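PDB 2GH9: maltose/maltodextrin-binding protein from Thermus thermophilus, which binds maltotriose and probably delivers such maltodextrins to a membrane transporter, as periplasmic solute-binding proteins do. Local coordinates for residues 140-144 against 145-149. Numbering follows the deposited sequence.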
ATOM      1  N   LYS A 140      25.708  -9.325   8.475  1.00 38.72           N
ATOM      2  CA  LYS A 140      26.262  -9.450   9.826  1.00 39.69           C
ATOM      3  C   LYS A 140      25.225  -9.902  10.848  1.00 40.48           C
ATOM      4  O   LYS A 140      25.508 -10.756  11.700  1.00 40.52           O
ATOM      5  CB  LYS A 140      26.853  -8.116  10.293  1.00 39.94           C
ATOM      6  CG  LYS A 140      27.439  -8.170  11.714  1.00 39.74           C
ATOM      7  CD  LYS A 140      27.926  -6.821  12.194  1.00 41.01           C
ATOM      8  CE  LYS A 140      28.208  -6.834  13.708  1.00 42.94           C
ATOM      9  NZ  LYS A 140      26.950  -6.951  14.581  1.00 44.56           N
ATOM     10  N   LEU A 141      24.041  -9.300  10.779  1.00 40.53           N
ATOM     11  CA  LEU A 141      23.011  -9.525  11.780  1.00 40.72           C
ATOM     12  C   LEU A 141      22.221 -10.780  11.493  1.00 41.21           C
ATOM     13  O   LEU A 141      21.398 -11.176  12.315  1.00 42.40           O
ATOM     14  CB  LEU A 141      22.078  -8.311  11.887  1.00 40.56           C
ATOM     15  CG  LEU A 141      22.751  -7.010  12.314  1.00 40.23           C
ATOM     16  CD1 LEU A 141      21.832  -5.817  12.097  1.00 40.26           C
ATOM     17  CD2 LEU A 141      23.219  -7.089  13.772  1.00 42.63           C
ATOM     18  N   THR A 142      22.466 -11.406  10.341  1.00 41.55           N
ATOM     19  CA  THR A 142      21.850 -12.680   9.996  1.00 42.03           C
ATOM     20  C   THR A 142      22.728 -13.823  10.512  1.00 42.78           C
ATOM     21  O   THR A 142      23.921 -13.874  10.222  1.00 42.75           O
ATOM     22  CB  THR A 142      21.660 -12.812   8.465  1.00 41.83           C
ATOM     23  OG1 THR A 142      21.017 -11.631   7.961  1.00 40.48           O
ATOM     24  CG2 THR A 142      20.836 -14.050   8.125  1.00 41.49           C
ATOM     25  N   THR A 143      22.121 -14.729  11.276  1.00 43.89           N
ATOM     26  CA  THR A 143      22.837 -15.787  12.006  1.00 44.54           C
ATOM     27  C   THR A 143      21.974 -17.079  12.046  1.00 45.22           C
ATOM     28  O   THR A 143      21.298 -17.404  11.065  1.00 46.08           O
ATOM     29  CB  THR A 143      23.191 -15.309  13.458  1.00 44.81           C
ATOM     30  OG1 THR A 143      21.980 -15.060  14.190  1.00 45.75           O
ATOM     31  CG2 THR A 143      24.075 -14.054  13.450  1.00 44.26           C
ATOM     32  N   GLY A 144      21.999 -17.811  13.163  1.00 45.40           N
ATOM     33  CA  GLY A 144      21.110 -18.957  13.359  1.00 45.27           C
ATOM     34  C   GLY A 144      19.636 -18.574  13.402  1.00 45.27           C
ATOM     35  O   GLY A 144      18.880 -18.886  12.469  1.00 45.93           O
ATOM     36  N   ALA A 145      19.224 -17.882  14.469  1.00 44.82           N
ATOM     37  CA  ALA A 145      17.792 -17.557  14.676  1.00 44.25           C
ATOM     38  C   ALA A 145      17.415 -16.078  14.442  1.00 43.76           C
ATOM     39  O   ALA A 145      16.254 -15.694  14.636  1.00 44.31           O
ATOM     40  CB  ALA A 145      17.350 -17.995  16.083  1.00 44.48           C
ATOM     41  N   THR A 146      18.387 -15.265  14.026  1.00 42.66           N
ATOM     42  CA  THR A 146      18.196 -13.821  13.827  1.00 41.61           C
ATOM     43  C   THR A 146      18.362 -13.468  12.356  1.00 40.53           C
ATOM     44  O   THR A 146      19.114 -14.135  11.624  1.00 40.62           O
ATOM     45  CB  THR A 146      19.207 -13.025  14.686  1.00 41.71           C
ATOM     46  OG1 THR A 146      18.948 -13.290  16.071  1.00 42.35           O
ATOM     47  CG2 THR A 146      19.108 -11.540  14.436  1.00 42.46           C
ATOM     48  N   PHE A 147      17.644 -12.438  11.916  1.00 38.74           N
ATOM     49  CA  PHE A 147      17.699 -12.010  10.520  1.00 37.41           C
ATOM     50  C   PHE A 147      18.062 -10.538  10.431  1.00 35.56           C
ATOM     51  O   PHE A 147      17.602  -9.724  11.238  1.00 35.36           O
ATOM     52  CB  PHE A 147      16.358 -12.264   9.837  1.00 38.14           C
ATOM     53  CG  PHE A 147      16.010 -13.720   9.699  1.00 39.11           C
ATOM     54  CD1 PHE A 147      16.428 -14.444   8.585  1.00 39.07           C
ATOM     55  CD2 PHE A 147      15.256 -14.367  10.674  1.00 39.56           C
ATOM     56  CE1 PHE A 147      16.105 -15.793   8.447  1.00 39.46           C
ATOM     57  CE2 PHE A 147      14.934 -15.718  10.543  1.00 39.14           C
ATOM     58  CZ  PHE A 147      15.357 -16.425   9.421  1.00 39.77           C
ATOM     59  N   GLY A 148      18.907 -10.191   9.466  1.00 33.66           N
ATOM     60  CA  GLY A 148      19.266  -8.781   9.255  1.00 32.09           C
ATOM     61  C   GLY A 148      18.232  -8.044   8.406  1.00 30.40           C
ATOM     62  O   GLY A 148      17.948  -6.876   8.659  1.00 29.35           O
ATOM     63  N   PHE A 149      17.707  -8.731   7.386  1.00 28.84           N
ATOM     64  CA  PHE A 149      16.722  -8.168   6.474  1.00 28.16           C
ATOM     65  C   PHE A 149      15.778  -9.194   5.858  1.00 27.12           C
ATOM     66  O   PHE A 149      16.199 -10.197   5.269  1.00 28.02           O
ATOM     67  CB  PHE A 149      17.398  -7.375   5.355  1.00 27.65           C
ATOM     68  CG  PHE A 149      16.439  -6.863   4.332  1.00 27.51           C
ATOM     69  CD1 PHE A 149      15.507  -5.878   4.667  1.00 26.17           C
ATOM     70  CD2 PHE A 149      16.450  -7.353   3.034  1.00 27.16           C
ATOM     71  CE1 PHE A 149      14.615  -5.422   3.733  1.00 25.28           C
ATOM     72  CE2 PHE A 149      15.555  -6.874   2.092  1.00 26.43           C
ATOM     73  CZ  PHE A 149      14.642  -5.916   2.449  1.00 24.97           C
TER
HETATM   74  O   HOH W   1      18.342 -11.460   6.594  1.00 35.76           O
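Three groups grip the hydroxyl of T142. G148 N donates to T142 OG1 at 3.0 Å, water 1 donates to the same oxygen, and the hydroxyl bonds A138 O in helix 131-141. The water in turn accepts from F149 N at 2.9 Å, so the hydroxyl holds G148 N directly and F149 N through the water. A chi1 of -50° turns OG1 away from the carbonyl carbon and back past the backbone N, where it can reach the helix and G148 together, while CG2 approaches the F147 ring obliquely. A valine here would probably leave G148 N, water 1 and A138 O without their shared partner. Farther round the turn, T143 N meets T146 O at 3.1 Å, nearly straight at the hydrogen (167°) but above the carbonyl plane; T142 CA adds a CA-H...O contact to that same oxygen. The side chains of T143 and T146 run side by side, with T143 OG1 3.5 Å from T146 CB. Together the two direct bonds close the turn at the protein surface. Because the T142 hydroxyl accepts from G148 N and the water while giving its own proton to A138 O, one side chain joins helix 131-141 to the chain leading into strand 149-150.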